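Local coordinates for protein pyridine synthase TbtD (Thermobispora bispora, PDB 5WA4) that probably builds the central pyridine ring of the antibiotic thiomuracin through a formal [4+2] aza-cycloaddition on a leader-bearing precursor peptide, at residues E126-R129 against P130-L133. Residues are numbered along the deposited sequence; the frame is centred on the assembly and turned at random.
Sequences EGER and PEPL
Arg129 and Leu133 meet across the turn that leads toward helix 135-159 from strand 123-128, outermost within this chain in an antiparallel four-stranded sheet. In the modelled conformer of Arg129 their side chains cross at about a right angle; a second conformer is deposited, so the contact is probably not permanent. The packing is concentrated on the guanidinium group: Leu133 CG stands over one of its faces, 3.9 Å above the plane and offset toward the rim. A bend at chi3 (60°) in the otherwise extended Arg129 chain turns its flat end to the leucine. Arg129 also touches Asp137 of helix 135-159. Leu133 touches Trp10 and Val138 as well, so the leucine bridges strand 9-16 and helix 135-159. The acidic side is looser. Glu128 OE1 and Glu131 OE2 are 4.3 Å apart, like charges without direct contact, and Arg9 NH1 forms salt bridges with both carboxylates, through Glu128 OE1 and Glu131 OE1, which probably offsets their repulsion. Glu131 is exposed, as are both prolines, and no hydrogen bond links 126-129 to 130-133; a backbone hydrogen bond between Arg129 and Trp10 ties the start of the loop to strand 9-16. On the packed side, Leu133 CD2 lies 3.9 Å from Arg129 NH1.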
loop_
_atom_site.group_PDB
_atom_site.type_symbol
_atom_site.label_atom_id
_atom_site.label_comp_id
_atom_site.label_asym_id
_atom_site.label_seq_id
_atom_site.Cartn_x
_atom_site.Cartn_y
_atom_site.Cartn_z
ATOM N N GLU E 126 3.717 -6.616 44.868
ATOM C CA GLU E 126 3.996 -5.617 43.833
ATOM C C GLU E 126 3.169 -4.346 44.005
ATOM O O GLU E 126 3.336 -3.376 43.261
ATOM C CB GLU E 126 3.777 -6.211 42.423
ATOM C CG GLU E 126 4.926 -7.125 41.915
ATOM C CD GLU E 126 4.773 -7.553 40.457
ATOM O OE1 GLU E 126 3.651 -7.499 39.918
ATOM O OE2 GLU E 126 5.783 -7.934 39.837
ATOM N N GLY E 127 2.296 -4.334 45.002
ATOM C CA GLY E 127 1.516 -3.143 45.271
ATOM C C GLY E 127 0.347 -3.084 44.321
ATOM O O GLY E 127 0.043 -4.054 43.646
ATOM N N GLU E 128 -0.282 -1.925 44.236
ATOM C CA GLU E 128 -1.575 -1.803 43.586
ATOM C C GLU E 128 -1.567 -1.246 42.163
ATOM O O GLU E 128 -0.702 -0.451 41.801
ATOM C CB GLU E 128 -2.449 -0.919 44.454
ATOM C CG GLU E 128 -1.759 0.379 44.788
ATOM C CD GLU E 128 -2.562 1.230 45.727
ATOM O OE1 GLU E 128 -3.403 2.013 45.242
ATOM O OE2 GLU E 128 -2.348 1.112 46.950
ATOM N N ARG E 129 -2.544 -1.676 41.368
ATOM C CA ARG E 129 -2.779 -1.105 40.047
ATOM C C ARG E 129 -2.983 0.394 40.200
ATOM O O ARG E 129 -3.658 0.816 41.137
ATOM C CB ARG E 129 -4.000 -1.745 39.386
ATOM C CG ARG E 129 -3.851 -3.225 39.092
ATOM C CD ARG E 129 -4.739 -3.627 37.935
ATOM N NE ARG E 129 -4.387 -2.885 36.732
ATOM C CZ ARG E 129 -4.984 -3.038 35.558
ATOM N NH1 ARG E 129 -5.965 -3.921 35.424
ATOM N NH2 ARG E 129 -4.594 -2.314 34.518
ATOM N N PRO E 130 -2.401 1.193 39.282
ATOM C CA PRO E 130 -2.297 2.662 39.356
ATOM C C PRO E 130 -3.423 3.380 40.111
ATOM O O PRO E 130 -3.330 3.463 41.344
ATOM C CB PRO E 130 -2.287 3.090 37.880
ATOM C CG PRO E 130 -1.901 1.885 37.106
ATOM C CD PRO E 130 -1.809 0.697 38.032
ATOM N N GLU E 131 -4.439 3.891 39.412
ATOM C CA GLU E 131 -5.555 4.560 40.088
ATOM C C GLU E 131 -6.917 4.209 39.417
ATOM O O GLU E 131 -7.698 3.463 40.022
ATOM C CB GLU E 131 -5.309 6.085 40.161
ATOM C CG GLU E 131 -4.096 6.544 40.994
ATOM C CD GLU E 131 -4.161 6.115 42.459
ATOM O OE1 GLU E 131 -5.263 6.167 43.050
ATOM O OE2 GLU E 131 -3.110 5.723 43.021
ATOM N N PRO E 132 -7.220 4.714 38.186
ATOM C CA PRO E 132 -8.447 4.121 37.644
ATOM C C PRO E 132 -8.200 3.175 36.459
ATOM O O PRO E 132 -7.340 3.432 35.609
ATOM C CB PRO E 132 -9.240 5.348 37.197
ATOM C CG PRO E 132 -8.172 6.272 36.679
ATOM C CD PRO E 132 -6.871 5.928 37.415
ATOM N N LEU E 133 -8.971 2.090 36.416
ATOM C CA LEU E 133 -8.895 1.085 35.355
ATOM C C LEU E 133 -9.883 1.465 34.253
ATOM O O LEU E 133 -10.896 2.100 34.543
ATOM C CB LEU E 133 -9.223 -0.308 35.909
ATOM C CG LEU E 133 -8.265 -1.090 36.817
ATOM C CD1 LEU E 133 -7.745 -0.266 37.984
ATOM C CD2 LEU E 133 -8.963 -2.351 37.341
#